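Local coordinates for protein putative acetyltransferase (Clostridium difficile, PDB 3DSB) that is a putative GNAT-family acetyltransferase that probably transfers acyl groups and binds trimethyl glycine, at residues A[54-59]-A[70-75]; A[78-83]-A[118-123]. One frame throughout, in Å; residues are numbered along the deposited sequence.

Interaction 1 (A[54-59]-A[70-75]); sequences KGKYHV and IMYTYE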
loop_
_atom_site.group_PDB
_atom_site.type_symbol
_atom_site.label_atom_id
_atom_site.label_comp_id
_atom_site.label_asym_id
_atom_site.label_seq_id
_atom_site.Cartn_x
_atom_site.Cartn_y
_atom_site.Cartn_z
ATOM N N LYS A 54 -3.799 -10.638 1.080
ATOM C CA LYS A 54 -2.524 -9.896 1.140
ATOM C C LYS A 54 -2.057 -9.378 -0.235
ATOM O O LYS A 54 -1.171 -8.530 -0.281
ATOM C CB LYS A 54 -1.417 -10.749 1.742
ATOM C CG LYS A 54 -1.538 -11.091 3.271
ATOM C CD LYS A 54 -0.365 -11.919 3.781
ATOM C CE LYS A 54 -0.348 -12.159 5.326
ATOM N NZ LYS A 54 -1.507 -13.029 5.750
ATOM N N GLY A 55 -2.642 -9.859 -1.339
ATOM C CA GLY A 55 -2.083 -9.591 -2.671
ATOM C C GLY A 55 -2.094 -10.865 -3.493
ATOM O O GLY A 55 -2.587 -11.922 -3.044
ATOM N N LYS A 56 -1.566 -10.776 -4.702
ATOM C CA LYS A 56 -1.562 -11.914 -5.624
ATOM C C LYS A 56 -0.291 -11.965 -6.461
ATOM O O LYS A 56 0.188 -10.917 -6.940
ATOM C CB LYS A 56 -2.744 -11.820 -6.602
ATOM C CG LYS A 56 -4.116 -11.715 -6.010
ATOM C CD LYS A 56 -4.667 -13.020 -5.496
ATOM C CE LYS A 56 -6.154 -12.806 -5.180
ATOM N NZ LYS A 56 -6.387 -11.488 -4.414
ATOM N N TYR A 57 0.249 -13.177 -6.650
ATOM C CA TYR A 57 1.204 -13.456 -7.710
ATOM C C TYR A 57 0.476 -14.006 -8.904
ATOM O O TYR A 57 -0.440 -14.844 -8.766
ATOM C CB TYR A 57 2.216 -14.514 -7.294
ATOM C CG TYR A 57 3.090 -14.164 -6.131
ATOM C CD1 TYR A 57 4.218 -13.390 -6.301
ATOM C CD2 TYR A 57 2.870 -14.757 -4.884
ATOM C CE1 TYR A 57 5.075 -13.124 -5.201
ATOM C CE2 TYR A 57 3.676 -14.499 -3.806
ATOM C CZ TYR A 57 4.799 -13.688 -3.970
ATOM O OH TYR A 57 5.577 -13.456 -2.859
ATOM N N HIS A 58 0.926 -13.580 -10.085
ATOM C CA HIS A 58 0.591 -14.258 -11.335
ATOM C C HIS A 58 1.909 -14.705 -11.947
ATOM O O HIS A 58 2.936 -14.000 -11.847
ATOM C CB HIS A 58 -0.152 -13.341 -12.319
ATOM C CG HIS A 58 -1.543 -13.002 -11.890
ATOM N ND1 HIS A 58 -1.806 -12.044 -10.930
ATOM C CD2 HIS A 58 -2.746 -13.528 -12.237
ATOM C CE1 HIS A 58 -3.114 -11.973 -10.729
ATOM N NE2 HIS A 58 -3.707 -12.866 -11.501
ATOM N N VAL A 59 1.873 -15.852 -12.618
ATOM C CA VAL A 59 3.050 -16.383 -13.266
ATOM C C VAL A 59 2.741 -16.627 -14.744
ATOM O O VAL A 59 1.590 -16.920 -15.138
ATOM C CB VAL A 59 3.499 -17.718 -12.602
ATOM C CG1 VAL A 59 4.075 -17.443 -11.222
ATOM C CG2 VAL A 59 2.331 -18.758 -12.508
ATOM N N ILE A 70 4.689 -11.733 -11.599
ATOM C CA ILE A 70 4.384 -10.331 -11.232
ATOM C C ILE A 70 3.536 -10.387 -9.965
ATOM O O ILE A 70 2.690 -11.292 -9.813
ATOM C CB ILE A 70 3.630 -9.594 -12.396
ATOM C CG1 ILE A 70 3.468 -8.108 -12.102
ATOM C CG2 ILE A 70 2.332 -10.283 -12.781
ATOM C CD1 ILE A 70 3.175 -7.228 -13.370
HETATM N N MSE A 71 3.777 -9.457 -9.038
HETATM C CA MSE A 71 3.101 -9.443 -7.738
HETATM C C MSE A 71 2.495 -8.087 -7.474
HETATM O O MSE A 71 3.120 -7.065 -7.800
HETATM C CB MSE A 71 4.062 -9.771 -6.594
HETATM C CG MSE A 71 3.350 -10.089 -5.303
HETATM SE SE MSE A 71 2.994 -8.525 -4.159
HETATM C CE MSE A 71 4.604 -8.605 -3.059
ATOM N N TYR A 72 1.269 -8.068 -6.964
ATOM C CA TYR A 72 0.667 -6.806 -6.500
ATOM C C TYR A 72 -0.006 -6.962 -5.164
ATOM O O TYR A 72 -0.449 -8.063 -4.795
ATOM C CB TYR A 72 -0.327 -6.218 -7.499
ATOM C CG TYR A 72 -1.485 -7.101 -7.864
ATOM C CD1 TYR A 72 -2.612 -7.208 -7.043
ATOM C CD2 TYR A 72 -1.472 -7.844 -9.047
ATOM C CE1 TYR A 72 -3.702 -8.029 -7.392
ATOM C CE2 TYR A 72 -2.536 -8.625 -9.416
ATOM C CZ TYR A 72 -3.647 -8.735 -8.597
ATOM O OH TYR A 72 -4.710 -9.507 -8.988
ATOM N N THR A 73 -0.089 -5.836 -4.457
ATOM C CA THR A 73 -0.876 -5.763 -3.233
ATOM C C THR A 73 -1.990 -4.730 -3.441
ATOM O O THR A 73 -2.048 -4.066 -4.476
ATOM C CB THR A 73 -0.010 -5.313 -2.047
ATOM O OG1 THR A 73 0.561 -4.052 -2.335
ATOM C CG2 THR A 73 1.126 -6.281 -1.733
ATOM N N TYR A 74 -2.838 -4.559 -2.414
ATOM C CA TYR A 74 -3.958 -3.598 -2.522
ATOM C C TYR A 74 -3.820 -2.473 -1.528
ATOM O O TYR A 74 -3.304 -2.685 -0.427
ATOM C CB TYR A 74 -5.278 -4.257 -2.147
ATOM C CG TYR A 74 -5.519 -5.510 -2.917
ATOM C CD1 TYR A 74 -5.991 -5.440 -4.202
ATOM C CD2 TYR A 74 -5.260 -6.781 -2.348
ATOM C CE1 TYR A 74 -6.242 -6.625 -4.957
ATOM C CE2 TYR A 74 -5.479 -7.959 -3.094
ATOM C CZ TYR A 74 -5.983 -7.865 -4.399
ATOM O OH TYR A 74 -6.221 -9.006 -5.139
ATOM N N GLU A 75 -4.335 -1.305 -1.917
ATOM C CA GLU A 75 -4.558 -0.225 -0.957
ATOM C C GLU A 75 -6.015 0.194 -1.036
ATOM O O GLU A 75 -6.459 0.721 -2.058
ATOM C CB GLU A 75 -3.709 0.995 -1.342
ATOM C CG GLU A 75 -4.037 2.225 -0.482
ATOM C CD GLU A 75 -3.536 3.550 -1.068
ATOM O OE1 GLU A 75 -2.680 3.545 -1.975
ATOM O OE2 GLU A 75 -4.041 4.598 -0.618
HETATM O O HOH W 1 0.066 -10.389 -9.762
#
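Strands 56-59 and 70-75 run antiparallel, their axes 4.9 Å apart at closest approach, and are parts of the hairpin of strands 56-62 and 65-77 in the central sheet of a GNAT fold. Lys-56 with Tyr-72 and His-58 with Ile-70 are hydrogen-bonded pairs, each joined by two backbone bonds; Tyr-57 with Met-71 between them is a non-hydrogen-bonded pair. On one face, Lys-56 and Tyr-72 lie side by side. The crowded position of the Tyr-72 CG (chi1 58°), between its own backbone N and carbonyl carbon, turns the ring toward strand 56-59, where Lys-56 CB packs off-centre on it in a CH-pi contact. His-58 meets the same ring rim to rim, neither over the other's face, with CE1 3.4 Å from Tyr-72 OH. Helix 101-115 covers this face, Ile-109 touching His-58, Ile-70 and Tyr-72. On the other face, Tyr-57 and selenomethionine Met-71 cross obliquely, ring atom CE1 3.5 Å from Met-71 CG, beneath helix 38-50; Tyr-57 OH is hydrogen-bonded to Asp-78 OD2 of the second subunit. At the start of the hairpin Gly-55, with its positive phi of 136° and no side chain, brings CA to 3.1 Å from Tyr-72 O and lies against the Tyr-74 ring. The Lys-56 chain, bent at chi2 and chi4, curls back so that NZ donates to Tyr-74 OH at 2.6 Å, arriving at the ring edge; Glu-52 O is a second partner of this ammonium. A water donates to both Lys-56 O and Ile-70 O, tying the carbonyls together, and its oxygen lies in the plane of the imidazole, 2.8 Å from His-58 ND1.

Interaction 2 (A[78-83]-A[118-123]); sequences DWRNGN and NIVGMR. With BET (trimethyl glycine), chain D.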
loop_
_atom_site.group_PDB
_atom_site.type_symbol
_atom_site.label_atom_id
_atom_site.label_comp_id
_atom_site.label_asym_id
_atom_site.label_seq_id
_atom_site.Cartn_x
_atom_site.Cartn_y
_atom_site.Cartn_z
ATOM N N ASP A 78 -10.951 4.574 1.172
ATOM C CA ASP A 78 -12.276 4.872 1.693
ATOM C C ASP A 78 -12.908 6.046 0.987
ATOM O O ASP A 78 -14.124 5.990 0.667
ATOM C CB ASP A 78 -12.256 5.060 3.219
ATOM C CG ASP A 78 -11.168 6.016 3.724
ATOM O OD1 ASP A 78 -10.403 6.570 2.919
ATOM O OD2 ASP A 78 -11.120 6.214 4.960
ATOM N N TRP A 79 -12.090 7.054 0.637
ATOM C CA TRP A 79 -12.642 8.209 -0.094
ATOM C C TRP A 79 -13.253 7.844 -1.443
ATOM O O TRP A 79 -14.238 8.451 -1.860
ATOM C CB TRP A 79 -11.567 9.268 -0.348
ATOM C CG TRP A 79 -11.072 9.942 0.886
ATOM C CD1 TRP A 79 -11.330 9.606 2.195
ATOM C CD2 TRP A 79 -10.181 11.068 0.920
ATOM N NE1 TRP A 79 -10.660 10.476 3.042
ATOM C CE2 TRP A 79 -9.969 11.398 2.286
ATOM C CE3 TRP A 79 -9.597 11.875 -0.084
ATOM C CZ2 TRP A 79 -9.165 12.474 2.674
ATOM C CZ3 TRP A 79 -8.801 12.924 0.292
ATOM C CH2 TRP A 79 -8.590 13.229 1.660
ATOM N N ARG A 80 -12.666 6.852 -2.115
ATOM C CA ARG A 80 -13.080 6.468 -3.463
ATOM C C ARG A 80 -13.900 5.165 -3.479
ATOM O O ARG A 80 -14.368 4.769 -4.546
ATOM C CB ARG A 80 -11.840 6.352 -4.384
ATOM C CG ARG A 80 -11.052 7.648 -4.605
ATOM C CD ARG A 80 -9.752 7.353 -5.391
ATOM N NE ARG A 80 -8.899 8.545 -5.526
ATOM C CZ ARG A 80 -9.029 9.460 -6.494
ATOM N NH1 ARG A 80 -9.978 9.321 -7.417
ATOM N NH2 ARG A 80 -8.222 10.519 -6.539
ATOM N N ASN A 81 -14.040 4.501 -2.329
ATOM C CA ASN A 81 -14.745 3.219 -2.231
ATOM C C ASN A 81 -14.211 2.206 -3.246
ATOM O O ASN A 81 -14.974 1.524 -3.971
ATOM C CB ASN A 81 -16.254 3.411 -2.400
ATOM C CG ASN A 81 -17.034 2.167 -2.085
ATOM O OD1 ASN A 81 -16.693 1.405 -1.174
ATOM N ND2 ASN A 81 -18.139 1.992 -2.805
ATOM N N GLY A 82 -12.885 2.056 -3.258
ATOM C CA GLY A 82 -12.278 1.087 -4.179
ATOM C C GLY A 82 -10.821 0.859 -3.836
ATOM O O GLY A 82 -10.284 1.528 -2.946
ATOM N N ASN A 83 -10.176 -0.048 -4.583
ATOM C CA ASN A 83 -8.779 -0.405 -4.324
ATOM C C ASN A 83 -7.864 0.219 -5.352
ATOM O O ASN A 83 -8.200 0.228 -6.558
ATOM C CB ASN A 83 -8.549 -1.906 -4.442
ATOM C CG ASN A 83 -8.893 -2.655 -3.194
ATOM O OD1 ASN A 83 -9.780 -3.550 -3.224
ATOM N ND2 ASN A 83 -8.262 -2.329 -2.102
ATOM N N ASN A 118 -14.171 -1.551 -9.552
ATOM C CA ASN A 118 -13.822 -1.278 -8.153
ATOM C C ASN A 118 -12.329 -1.089 -7.938
ATOM O O ASN A 118 -11.891 -0.932 -6.812
ATOM C CB ASN A 118 -14.303 -2.398 -7.227
ATOM C CG ASN A 118 -15.695 -2.894 -7.584
ATOM O OD1 ASN A 118 -16.696 -2.229 -7.275
ATOM N ND2 ASN A 118 -15.771 -4.079 -8.259
ATOM N N ILE A 119 -11.558 -1.138 -9.020
ATOM C CA ILE A 119 -10.143 -0.753 -8.930
ATOM C C ILE A 119 -10.047 0.679 -9.429
ATOM O O ILE A 119 -10.488 1.008 -10.552
ATOM C CB ILE A 119 -9.243 -1.693 -9.773
ATOM C CG1 ILE A 119 -9.202 -3.059 -9.055
ATOM C CG2 ILE A 119 -7.836 -1.066 -9.899
ATOM C CD1 ILE A 119 -8.409 -4.156 -9.773
ATOM N N VAL A 120 -9.517 1.553 -8.577
ATOM C CA VAL A 120 -9.550 2.975 -8.884
ATOM C C VAL A 120 -8.235 3.536 -9.431
ATOM O O VAL A 120 -8.169 4.690 -9.841
ATOM C CB VAL A 120 -10.056 3.793 -7.656
ATOM C CG1 VAL A 120 -11.508 3.410 -7.352
ATOM C CG2 VAL A 120 -9.192 3.496 -6.439
ATOM N N GLY A 121 -7.208 2.703 -9.461
ATOM C CA GLY A 121 -5.922 3.141 -9.961
ATOM C C GLY A 121 -4.901 2.021 -9.824
ATOM O O GLY A 121 -5.173 1.002 -9.178
HETATM N N MSE A 122 -3.731 2.222 -10.438
HETATM C CA MSE A 122 -2.666 1.225 -10.435
HETATM C C MSE A 122 -1.393 1.984 -10.191
HETATM O O MSE A 122 -1.110 2.959 -10.904
HETATM C CB MSE A 122 -2.605 0.482 -11.790
HETATM C CG MSE A 122 -1.662 -0.679 -11.776
HETATM SE SE MSE A 122 -1.657 -1.518 -13.536
HETATM C CE MSE A 122 -0.049 -0.610 -14.223
ATOM N N ARG A 123 -0.645 1.587 -9.158
ATOM C CA ARG A 123 0.499 2.367 -8.703
ATOM C C ARG A 123 1.723 1.525 -8.446
ATOM O O ARG A 123 1.607 0.324 -8.330
ATOM C CB ARG A 123 0.120 3.139 -7.439
ATOM C CG ARG A 123 -0.862 4.258 -7.734
ATOM C CD ARG A 123 -1.369 4.947 -6.474
ATOM N NE ARG A 123 -2.073 6.159 -6.883
ATOM C CZ ARG A 123 -2.715 6.957 -6.040
ATOM N NH1 ARG A 123 -2.731 6.662 -4.752
ATOM N NH2 ARG A 123 -3.339 8.029 -6.515
HETATM N N BET D . -5.608 9.404 -3.776
HETATM C CA BET D . -6.601 8.365 -3.337
HETATM C C BET D . -7.590 8.682 -2.225
HETATM O O BET D . -7.817 7.831 -1.296
HETATM O OXT BET D . -8.247 9.749 -2.367
HETATM C C1 BET D . -4.284 8.900 -3.459
HETATM C C2 BET D . -5.643 9.674 -5.220
HETATM C C3 BET D . -5.785 10.695 -3.098
HETATM O O HOH W 2 -16.201 -1.096 -4.077
HETATM O O HOH W 3 -11.707 -3.546 -5.340
#
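Arg-80 sets off with CG anti to its carbonyl carbon (chi1 -63°), extends as far as NE and then turns its guanidinium at chi4 (-86°), whereas Arg-123, which starts the same way, stays extended beyond CG; the two groups converge on trimethyl glycine beside the beta-alpha-beta unit of strand 82-92, helix 101-115 and strand 119-127. Both approach the ligand's trimethylammonium end: Arg-80 NH2 lies 3.0 Å from C2 of the ligand, and Arg-123 meets methyl C1 at its guanidinium edge. Arg-80 NE lies alongside ligand CA, 3.2 Å away, so that Arg-80 spans the ligand from its middle to methyl C2. The two guanidiniums and the quaternary ammonium are like charges and probably repel; a salt bridge from Arg-123 NE to Glu-151 of the second subunit would offset part of this. Trp-79 borders the carboxylate end, its CE3 3.4 Å from ligand OXT, while Ser-77 OG hydrogen-bonds the ligand. After this pocket-lining loop, Asn-81 and Gly-82 both face Ser-77 in a G1 beta bulge. Next, the parallel bridge of Asn-83 with Ile-119 rests on two backbone bonds. Asn-83 N donates to Asn-118 O at 2.9 Å, nearly along the C=O axis, and Val-120 N donates to Asn-83 O at 2.8 Å from above the carbonyl plane. Val-120 points its CB toward the loop: CG1 approaches Gly-82 CA, where no side chain intervenes, and CG2 lies 3.4 Å from Asn-83 O and also touches Arg-80 CD. One water donates to both Asn-83 OD1, 2.9 Å away, and Asn-118 O, 3.0 Å away.

Interactions 1 and 2 occupy successive parts of one sheet, since strands 65-77 and 82-92 are neighbours in it; their centres lie about 15 Å apart. Interaction 1 is buried, its centre about 6 Å from the centre of the chain, an antiparallel ladder rich in aromatic side chains, packed between helices 38-50 and 101-115. Interaction 2 sits about 18 Å from the chain centre, only partly buried, with a single parallel bridge, bound waters and cationic side chains around a ligand. They touch where Asn-83 ND2 packs against Tyr-74 CB (3.6 Å) and the backbone of Glu-75. Both also reach the second subunit, and strand 119-127 continues the sheet across that interface.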